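PDB 4MF7: glutathione S-transferase enzyme with thioredoxin-like domain from Bradyrhizobium sp., which probably catalyses the conjugation of glutathione to electrophilic substrates, as glutathione transferases do. Local coordinates for residues K55-L65 against I115-F126; Q136-Q144 against I203-W211. One frame throughout, in Å; residues are numbered along the deposited sequence.

Contact 1 of 2, residues K55-L65 against I115-F126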
loop_
_atom_site.group_PDB
_atom_site.type_symbol
_atom_site.label_atom_id
_atom_site.label_comp_id
_atom_site.label_asym_id
_atom_site.label_seq_id
_atom_site.Cartn_x
_atom_site.Cartn_y
_atom_site.Cartn_z
ATOM N N LYS A 55 4.839 -11.136 6.165
ATOM C CA LYS A 55 4.428 -9.941 6.895
ATOM C C LYS A 55 3.324 -10.267 7.903
ATOM O O LYS A 55 3.366 -9.861 9.073
ATOM C CB LYS A 55 3.896 -8.874 5.925
ATOM C CG LYS A 55 4.912 -8.354 4.930
ATOM C CD LYS A 55 4.255 -7.392 3.953
ATOM C CE LYS A 55 5.219 -6.872 2.878
ATOM N NZ LYS A 55 4.421 -6.069 1.897
ATOM N N VAL A 56 2.336 -11.002 7.439
ATOM C CA VAL A 56 1.161 -11.273 8.223
ATOM C C VAL A 56 1.360 -12.413 9.212
ATOM O O VAL A 56 0.918 -12.280 10.349
ATOM C CB VAL A 56 -0.065 -11.494 7.327
ATOM C CG1 VAL A 56 -1.256 -11.948 8.151
ATOM C CG2 VAL A 56 -0.367 -10.198 6.584
ATOM N N SER A 57 2.057 -13.495 8.835
ATOM C CA SER A 57 2.405 -14.517 9.855
ATOM C C SER A 57 3.302 -13.970 10.961
ATOM O O SER A 57 3.123 -14.327 12.134
ATOM C CB SER A 57 3.056 -15.773 9.226
ATOM O OG SER A 57 4.060 -15.394 8.315
ATOM N N ILE A 58 4.275 -13.114 10.614
ATOM C CA ILE A 58 5.102 -12.442 11.629
ATOM C C ILE A 58 4.244 -11.587 12.536
ATOM O O ILE A 58 4.378 -11.636 13.760
ATOM C CB ILE A 58 6.276 -11.636 11.027
ATOM C CG1 ILE A 58 7.259 -12.588 10.328
ATOM C CG2 ILE A 58 6.984 -10.823 12.108
ATOM C CD1 ILE A 58 8.356 -11.921 9.512
ATOM N N MET A 59 3.349 -10.794 11.940
ATOM C CA MET A 59 2.454 -9.973 12.742
ATOM C C MET A 59 1.599 -10.826 13.695
ATOM O O MET A 59 1.475 -10.497 14.870
ATOM C CB MET A 59 1.568 -9.113 11.846
ATOM C CG MET A 59 0.669 -8.131 12.596
ATOM S SD MET A 59 1.620 -6.953 13.553
ATOM C CE MET A 59 0.266 -5.812 13.996
ATOM N N LEU A 60 1.024 -11.903 13.193
ATOM C CA LEU A 60 0.238 -12.811 14.050
ATOM C C LEU A 60 1.083 -13.429 15.172
ATOM O O LEU A 60 0.665 -13.449 16.326
ATOM C CB LEU A 60 -0.481 -13.861 13.206
ATOM C CG LEU A 60 -1.604 -13.319 12.331
ATOM C CD1 LEU A 60 -1.924 -14.250 11.172
ATOM C CD2 LEU A 60 -2.844 -12.999 13.169
ATOM N N GLU A 61 2.316 -13.834 14.870
ATOM C CA GLU A 61 3.211 -14.354 15.917
ATOM C C GLU A 61 3.599 -13.269 16.910
ATOM O O GLU A 61 3.597 -13.506 18.123
ATOM C CB GLU A 61 4.464 -14.971 15.290
ATOM C CG GLU A 61 4.191 -16.227 14.481
ATOM C CD GLU A 61 3.861 -17.454 15.343
ATOM O OE1 GLU A 61 4.201 -17.420 16.526
ATOM O OE2 GLU A 61 3.217 -18.399 14.848
ATOM N N GLU A 62 3.910 -12.069 16.419
ATOM C CA GLU A 62 4.304 -10.953 17.294
ATOM C C GLU A 62 3.230 -10.534 18.279
ATOM O O GLU A 62 3.533 -10.277 19.462
ATOM C CB GLU A 62 4.749 -9.718 16.501
ATOM C CG GLU A 62 6.083 -9.891 15.788
ATOM C CD GLU A 62 7.287 -9.749 16.675
ATOM O OE1 GLU A 62 7.163 -9.698 17.929
ATOM O OE2 GLU A 62 8.382 -9.708 16.101
ATOM N N THR A 63 2.000 -10.449 17.803
ATOM C CA THR A 63 0.879 -10.049 18.647
ATOM C C THR A 63 0.421 -11.151 19.612
ATOM O O THR A 63 -0.279 -10.855 20.560
ATOM C CB THR A 63 -0.356 -9.638 17.855
ATOM O OG1 THR A 63 -0.846 -10.724 17.060
ATOM C CG2 THR A 63 -0.072 -8.379 16.993
ATOM N N GLY A 64 0.763 -12.401 19.319
ATOM C CA GLY A 64 0.310 -13.551 20.128
ATOM C C GLY A 64 -1.137 -13.960 19.862
ATOM O O GLY A 64 -1.689 -14.824 20.553
ATOM N N LEU A 65 -1.756 -13.395 18.822
ATOM C CA LEU A 65 -3.126 -13.758 18.480
ATOM C C LEU A 65 -3.213 -15.222 18.070
ATOM O O LEU A 65 -2.391 -15.676 17.278
ATOM C CB LEU A 65 -3.679 -12.892 17.333
ATOM C CG LEU A 65 -4.069 -11.451 17.673
ATOM C CD1 LEU A 65 -4.261 -10.657 16.376
ATOM C CD2 LEU A 65 -5.321 -11.413 18.550
ATOM N N ILE A 115 -4.019 -5.516 6.255
ATOM C CA ILE A 115 -4.062 -6.545 7.291
ATOM C C ILE A 115 -3.197 -6.142 8.470
ATOM O O ILE A 115 -3.600 -6.332 9.634
ATOM C CB ILE A 115 -3.688 -7.961 6.750
ATOM C CG1 ILE A 115 -4.748 -8.516 5.786
ATOM C CG2 ILE A 115 -3.520 -8.948 7.931
ATOM C CD1 ILE A 115 -4.245 -9.634 4.917
ATOM N N LEU A 116 -1.973 -5.657 8.205
ATOM C CA LEU A 116 -1.071 -5.214 9.243
ATOM C C LEU A 116 -1.686 -4.085 10.041
ATOM O O LEU A 116 -1.639 -4.092 11.254
ATOM C CB LEU A 116 0.295 -4.788 8.703
ATOM C CG LEU A 116 1.239 -5.867 8.153
ATOM C CD1 LEU A 116 2.566 -5.266 7.702
ATOM C CD2 LEU A 116 1.477 -6.941 9.176
ATOM N N GLN A 117 -2.295 -3.121 9.360
ATOM C CA GLN A 117 -2.963 -2.056 10.094
ATOM C C GLN A 117 -4.121 -2.556 10.942
ATOM O O GLN A 117 -4.256 -2.124 12.096
ATOM C CB GLN A 117 -3.489 -0.980 9.156
ATOM C CG GLN A 117 -2.396 -0.180 8.498
ATOM C CD GLN A 117 -2.971 0.979 7.701
ATOM O OE1 GLN A 117 -3.571 1.893 8.274
ATOM N NE2 GLN A 117 -2.794 0.949 6.395
ATOM N N TYR A 118 -4.956 -3.408 10.365
ATOM C CA TYR A 118 -6.090 -4.013 11.055
ATOM C C TYR A 118 -5.651 -4.733 12.336
ATOM O O TYR A 118 -6.231 -4.511 13.427
ATOM C CB TYR A 118 -6.838 -4.985 10.154
ATOM C CG TYR A 118 -7.875 -5.788 10.905
ATOM C CD1 TYR A 118 -9.055 -5.200 11.317
ATOM C CD2 TYR A 118 -7.639 -7.114 11.268
ATOM C CE1 TYR A 118 -9.988 -5.906 12.037
ATOM C CE2 TYR A 118 -8.581 -7.841 11.978
ATOM C CZ TYR A 118 -9.742 -7.217 12.379
ATOM O OH TYR A 118 -10.702 -7.901 13.085
ATOM N N LEU A 119 -4.629 -5.576 12.210
ATOM C CA LEU A 119 -4.097 -6.300 13.369
ATOM C C LEU A 119 -3.429 -5.392 14.419
ATOM O O LEU A 119 -3.550 -5.644 15.598
ATOM C CB LEU A 119 -3.155 -7.430 12.923
ATOM C CG LEU A 119 -3.767 -8.548 12.085
ATOM C CD1 LEU A 119 -2.688 -9.500 11.633
ATOM C CD2 LEU A 119 -4.902 -9.307 12.784
ATOM N N ALA A 120 -2.762 -4.312 14.004
ATOM C CA ALA A 120 -2.192 -3.345 14.913
ATOM C C ALA A 120 -3.288 -2.677 15.740
ATOM O O ALA A 120 -3.145 -2.495 16.947
ATOM C CB ALA A 120 -1.377 -2.290 14.177
ATOM N N GLU A 121 -4.379 -2.324 15.087
ATOM C CA GLU A 121 -5.510 -1.677 15.779
ATOM C C GLU A 121 -6.248 -2.657 16.671
ATOM O O GLU A 121 -6.641 -2.306 17.786
ATOM C CB GLU A 121 -6.516 -1.094 14.801
ATOM C CG GLU A 121 -5.921 -0.097 13.849
ATOM C CD GLU A 121 -5.954 1.306 14.361
ATOM O OE1 GLU A 121 -4.913 1.735 14.910
ATOM O OE2 GLU A 121 -7.020 1.944 14.190
ATOM N N LYS A 122 -6.457 -3.876 16.186
ATOM C CA LYS A 122 -7.145 -4.907 16.976
ATOM C C LYS A 122 -6.420 -5.140 18.301
ATOM O O LYS A 122 -7.057 -5.325 19.351
ATOM C CB LYS A 122 -7.233 -6.205 16.186
ATOM C CG LYS A 122 -7.781 -7.408 16.941
ATOM C CD LYS A 122 -7.853 -8.632 16.039
ATOM C CE LYS A 122 -8.394 -9.859 16.776
ATOM N NZ LYS A 122 -9.865 -9.826 16.910
ATOM N N THR A 123 -5.091 -5.114 18.262
ATOM C CA THR A 123 -4.275 -5.470 19.410
ATOM C C THR A 123 -3.731 -4.296 20.185
ATOM O O THR A 123 -3.246 -4.462 21.295
ATOM C CB THR A 123 -3.076 -6.348 18.970
ATOM O OG1 THR A 123 -2.226 -5.596 18.094
ATOM C CG2 THR A 123 -3.557 -7.592 18.293
ATOM N N GLY A 124 -3.774 -3.096 19.611
ATOM C CA GLY A 124 -3.079 -1.968 20.182
ATOM C C GLY A 124 -1.579 -2.091 20.276
ATOM O O GLY A 124 -0.965 -1.413 21.088
ATOM N N GLN A 125 -0.990 -2.953 19.435
ATOM C CA GLN A 125 0.437 -3.228 19.421
ATOM C C GLN A 125 1.078 -2.820 18.057
ATOM O O GLN A 125 0.409 -2.858 17.034
ATOM C CB GLN A 125 0.687 -4.746 19.671
ATOM C CG GLN A 125 0.177 -5.322 21.021
ATOM C CD GLN A 125 0.491 -6.836 21.144
ATOM O OE1 GLN A 125 1.639 -7.239 20.986
ATOM N NE2 GLN A 125 -0.529 -7.661 21.367
ATOM N N PHE A 126 2.351 -2.444 18.105
ATOM C CA PHE A 126 3.269 -2.317 16.939
ATOM C C PHE A 126 3.003 -1.063 16.096
ATOM O O PHE A 126 3.329 -1.021 14.906
ATOM C CB PHE A 126 3.290 -3.612 16.112
ATOM C CG PHE A 126 3.671 -4.810 16.939
ATOM C CD1 PHE A 126 4.911 -4.830 17.557
ATOM C CD2 PHE A 126 2.799 -5.850 17.146
ATOM C CE1 PHE A 126 5.281 -5.911 18.354
ATOM C CE2 PHE A 126 3.150 -6.930 17.974
ATOM C CZ PHE A 126 4.398 -6.946 18.558
HETATM O O HOH W 1 2.614 -9.161 22.489
#
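Met59 of helix 53-63 packs against Leu116, Leu119 and Ala120 of helix 112-123, and the two helices run nearly parallel, their segment axes 7° apart and 10.1 Å at closest approach. They are the pair that packs on one side of the four-stranded sheet in the thioredoxin-like domain. Apolar contacts make up most of the interface. Met59 runs out from its helix with CG opposite the backbone N (chi1 -175°), then bends at chi2 and lies antiparallel alongside Leu119, its methyl CE stopping 3.4 Å from the backbone N of Ala120. Nearer the backbone the fit is tight, Met59 CB lying 3.4 Å from Leu116 CD2. On the sheet side, Val56 CG2 meets Ile115 CG2 at 3.6 Å, the two side chains set nearly perpendicular. Leu119 splits its branches, CD1 against Leu60 and CD2 against Leu65; Val56, Leu60 and Leu65 also touch strand 43-47.

Aromatic contacts gather at the C-terminal ends. Phe126 receives Met59 SD obliquely in a Met-aromatic contact, 5.0 Å from the ring centroid, while Thr63 CG2 comes to the ring edge. Glu62 CB presses on the ring obliquely, and its carboxylate turns to a salt bridge with Arg243.

Polar contacts are sparse. Thr123 OG1 donates to Leu119 O and accepts from Gln125 N in an ST turn, which probably helps to place Gln125 beside the other helix end. There Gln125 NE2 gives a weak hydrogen bond to Thr63 O (3.3 Å), and a water bridges the segments, donating to Gln125 OE1 at 2.6 Å and weakly to Glu62 O.

Contact 2 of 2, residues Q136-Q144 against I203-W211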
loop_
_atom_site.group_PDB
_atom_site.type_symbol
_atom_site.label_atom_id
_atom_site.label_comp_id
_atom_site.label_asym_id
_atom_site.label_seq_id
_atom_site.Cartn_x
_atom_site.Cartn_y
_atom_site.Cartn_z
ATOM N N GLN A 136 3.683 8.264 9.768
ATOM C CA GLN A 136 4.935 7.981 9.104
ATOM C C GLN A 136 5.186 6.489 9.005
ATOM O O GLN A 136 5.733 6.034 8.011
ATOM C CB GLN A 136 6.108 8.656 9.806
ATOM C CG GLN A 136 6.180 10.148 9.537
ATOM C CD GLN A 136 7.387 10.770 10.202
ATOM O OE1 GLN A 136 7.635 10.542 11.387
ATOM N NE2 GLN A 136 8.142 11.562 9.450
ATOM N N THR A 137 4.779 5.744 10.031
ATOM C CA THR A 137 4.888 4.264 10.017
ATOM C C THR A 137 4.228 3.638 8.772
ATOM O O THR A 137 4.787 2.732 8.151
ATOM C CB THR A 137 4.279 3.641 11.282
ATOM O OG1 THR A 137 4.882 4.262 12.446
ATOM C CG2 THR A 137 4.518 2.108 11.300
ATOM N N LEU A 138 3.056 4.144 8.397
ATOM C CA LEU A 138 2.308 3.616 7.258
ATOM C C LEU A 138 3.045 3.729 5.919
ATOM O O LEU A 138 2.770 2.938 5.001
ATOM C CB LEU A 138 0.946 4.317 7.148
ATOM C CG LEU A 138 0.014 4.232 8.360
ATOM C CD1 LEU A 138 -1.391 4.605 7.899
ATOM C CD2 LEU A 138 0.005 2.854 9.027
ATOM N N GLN A 139 3.958 4.686 5.812
ATOM C CA GLN A 139 4.729 4.885 4.597
ATOM C C GLN A 139 5.472 3.600 4.229
ATOM O O GLN A 139 5.680 3.330 3.071
ATOM C CB GLN A 139 5.732 6.013 4.740
ATOM C CG GLN A 139 5.136 7.393 5.034
ATOM C CD GLN A 139 6.180 8.425 5.376
ATOM O OE1 GLN A 139 6.181 9.547 4.830
ATOM N NE2 GLN A 139 7.091 8.069 6.294
ATOM N N TRP A 140 5.881 2.830 5.241
ATOM C CA TRP A 140 6.756 1.660 5.048
ATOM C C TRP A 140 6.032 0.373 4.723
ATOM O O TRP A 140 6.684 -0.624 4.501
ATOM C CB TRP A 140 7.626 1.467 6.296
ATOM C CG TRP A 140 8.471 2.646 6.493
ATOM C CD1 TRP A 140 8.181 3.776 7.255
ATOM C CD2 TRP A 140 9.732 2.890 5.889
ATOM N NE1 TRP A 140 9.179 4.693 7.120
ATOM C CE2 TRP A 140 10.153 4.171 6.305
ATOM C CE3 TRP A 140 10.551 2.151 5.018
ATOM C CZ2 TRP A 140 11.365 4.731 5.890
ATOM C CZ3 TRP A 140 11.773 2.709 4.612
ATOM C CH2 TRP A 140 12.159 3.990 5.050
ATOM N N LEU A 141 4.697 0.390 4.662
ATOM C CA LEU A 141 3.953 -0.819 4.375
ATOM C C LEU A 141 3.968 -1.170 2.899
ATOM O O LEU A 141 3.604 -2.249 2.560
ATOM C CB LEU A 141 2.518 -0.742 4.867
ATOM C CG LEU A 141 2.426 -0.443 6.352
ATOM C CD1 LEU A 141 0.960 -0.309 6.710
ATOM C CD2 LEU A 141 3.088 -1.550 7.186
ATOM N N HIS A 142 4.405 -0.243 2.056
ATOM C CA HIS A 142 4.445 -0.408 0.609
ATOM C C HIS A 142 5.730 0.242 0.131
ATOM O O HIS A 142 5.731 1.179 -0.659
ATOM C CB HIS A 142 3.194 0.215 -0.011
ATOM C CG HIS A 142 1.938 -0.431 0.479
ATOM N ND1 HIS A 142 1.181 0.095 1.501
ATOM C CD2 HIS A 142 1.360 -1.608 0.146
ATOM C CE1 HIS A 142 0.161 -0.706 1.741
ATOM N NE2 HIS A 142 0.249 -1.751 0.936
ATOM N N PHE A 143 6.821 -0.299 0.651
ATOM C CA PHE A 143 8.152 0.214 0.430
ATOM C C PHE A 143 8.718 -0.576 -0.714
ATOM O O PHE A 143 8.929 -0.036 -1.783
ATOM C CB PHE A 143 9.027 0.050 1.669
ATOM C CG PHE A 143 10.453 0.403 1.440
ATOM C CD1 PHE A 143 10.786 1.640 0.974
ATOM C CD2 PHE A 143 11.448 -0.519 1.640
ATOM C CE1 PHE A 143 12.084 1.970 0.737
ATOM C CE2 PHE A 143 12.745 -0.199 1.405
ATOM C CZ PHE A 143 13.068 1.049 0.959
ATOM N N GLN A 144 8.939 -1.855 -0.479
ATOM C CA GLN A 144 9.403 -2.707 -1.531
ATOM C C GLN A 144 8.248 -3.068 -2.428
ATOM O O GLN A 144 8.398 -3.069 -3.633
ATOM C CB GLN A 144 10.049 -3.955 -0.975
ATOM C CG GLN A 144 9.085 -4.895 -0.305
ATOM C CD GLN A 144 9.009 -4.649 1.178
ATOM O OE1 GLN A 144 9.245 -3.542 1.633
ATOM N NE2 GLN A 144 8.683 -5.676 1.931
ATOM N N ILE A 203 4.941 -2.253 12.829
ATOM C CA ILE A 203 4.539 -2.853 11.563
ATOM C C ILE A 203 5.446 -2.471 10.372
ATOM O O ILE A 203 5.508 -3.220 9.384
ATOM C CB ILE A 203 3.038 -2.660 11.237
ATOM C CG1 ILE A 203 2.626 -1.170 11.099
ATOM C CG2 ILE A 203 2.170 -3.401 12.196
ATOM C CD1 ILE A 203 1.179 -0.990 10.674
ATOM N N ALA A 204 6.168 -1.347 10.453
ATOM C CA ALA A 204 7.174 -0.998 9.417
ATOM C C ALA A 204 8.300 -2.037 9.304
ATOM O O ALA A 204 8.662 -2.433 8.215
ATOM C CB ALA A 204 7.757 0.389 9.639
ATOM N N ASP A 205 8.870 -2.447 10.440
ATOM C CA ASP A 205 9.898 -3.507 10.473
ATOM C C ASP A 205 9.305 -4.867 10.066
ATOM O O ASP A 205 9.900 -5.613 9.265
ATOM C CB ASP A 205 10.533 -3.585 11.856
ATOM C CG ASP A 205 10.966 -2.217 12.353
ATOM O OD1 ASP A 205 12.016 -1.705 11.878
ATOM O OD2 ASP A 205 10.214 -1.683 13.186
ATOM N N ILE A 206 8.104 -5.145 10.575
ATOM C CA ILE A 206 7.403 -6.392 10.287
ATOM C C ILE A 206 7.126 -6.489 8.789
ATOM O O ILE A 206 7.178 -7.568 8.229
ATOM C CB ILE A 206 6.128 -6.526 11.156
ATOM C CG1 ILE A 206 6.515 -6.621 12.644
ATOM C CG2 ILE A 206 5.222 -7.672 10.724
ATOM C CD1 ILE A 206 5.333 -6.451 13.580
ATOM N N ALA A 207 6.861 -5.354 8.135
ATOM C CA ALA A 207 6.580 -5.356 6.702
ATOM C C ALA A 207 7.836 -5.556 5.835
ATOM O O ALA A 207 7.733 -5.963 4.689
ATOM C CB ALA A 207 5.896 -4.053 6.300
ATOM N N THR A 208 9.013 -5.252 6.366
ATOM C CA THR A 208 10.211 -5.170 5.546
ATOM C C THR A 208 11.286 -6.234 5.856
ATOM O O THR A 208 12.095 -6.587 4.976
ATOM C CB THR A 208 10.820 -3.763 5.654
ATOM O OG1 THR A 208 11.076 -3.460 7.011
ATOM C CG2 THR A 208 9.826 -2.741 5.162
ATOM N N LEU A 209 11.300 -6.757 7.080
ATOM C CA LEU A 209 12.345 -7.727 7.461
ATOM C C LEU A 209 12.393 -8.935 6.527
ATOM O O LEU A 209 13.475 -9.365 6.122
ATOM C CB LEU A 209 12.146 -8.204 8.889
ATOM C CG LEU A 209 12.648 -7.277 9.978
ATOM C CD1 LEU A 209 12.066 -7.692 11.330
ATOM C CD2 LEU A 209 14.172 -7.270 10.021
ATOM N N GLY A 210 11.230 -9.514 6.223
ATOM C CA GLY A 210 11.174 -10.726 5.408
ATOM C C GLY A 210 11.690 -10.506 3.999
ATOM O O GLY A 210 12.386 -11.345 3.414
ATOM N N TRP A 211 11.354 -9.361 3.446
ATOM C CA TRP A 211 11.812 -8.996 2.113
ATOM C C TRP A 211 13.336 -8.919 2.041
ATOM O O TRP A 211 13.951 -9.479 1.137
ATOM C CB TRP A 211 11.185 -7.687 1.624
ATOM C CG TRP A 211 11.963 -7.056 0.479
ATOM C CD1 TRP A 211 12.022 -7.488 -0.817
ATOM C CD2 TRP A 211 12.805 -5.896 0.553
ATOM N NE1 TRP A 211 12.847 -6.666 -1.552
ATOM C CE2 TRP A 211 13.344 -5.687 -0.733
ATOM C CE3 TRP A 211 13.162 -5.022 1.588
ATOM C CZ2 TRP A 211 14.213 -4.634 -1.013
ATOM C CZ3 TRP A 211 14.026 -3.978 1.307
ATOM C CH2 TRP A 211 14.542 -3.795 0.022
#
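Gln144 lies over the indole of Trp211, near the C-terminal end of segment 203-211, although its poor order makes its details less certain. Its CB makes a CH-pi contact, almost straight above the five-membered ring and 3.7 Å from its centroid. A chi1 of 69° sets CG between the backbone N and carbonyl carbon and keeps it over the same ring, 3.7 Å from Trp211 CG. The chain then bends at chi2, bringing CD near Trp211 CB and the amide roughly parallel with the indole. At the tip OE1 faces Thr208 CG2, and NE2 donates to Ala207 O (2.9 Å, 151° at the hydrogen), which lies close to the amide plane.

Phe143 turns its edge toward the Trp211 face in an offset edge-to-face pair, planes at 84°. With the indole cut back to an alanine here, Gln144 CB and CG would probably lose the face they rest on and the Phe143 edge its partner.

Farther back, Trp140 CB packs on Ala204 CB at 3.5 Å, and Leu141 CD2 fits between Ile203 and Ala207. The chain leaving helix 131-138, packed on helix 203-215, lies between helix 171-190, which touches Trp140, Phe143 and Trp211, and helix 112-123, which meets Leu141 and Ala207.

Overall arrangement
Contact 1 joins two helices of the thioredoxin-like domain, and contact 2 lies within the helical domain characteristic of glutathione transferases. Contact 2 is the more buried; its chemistry changes from aliphatic packing round Ile203 and Ala204 to the cluster of Phe143, Gln144 and Trp211. Contact 1 is partly buried, with a methionine and leucine interior that gives way to polar groups and water at the helix ends. The contacts share no helix, but Leu116 of contact 1 also touches Leu141 and Ala207. At the domain interface Phe126 O probably accepts a hydrogen bond from Ile203 N, and Lys55 CE packs against Ala207 O. Beside the contacts, Tyr118 and His142 meet Trp135 and His142 of the second subunit.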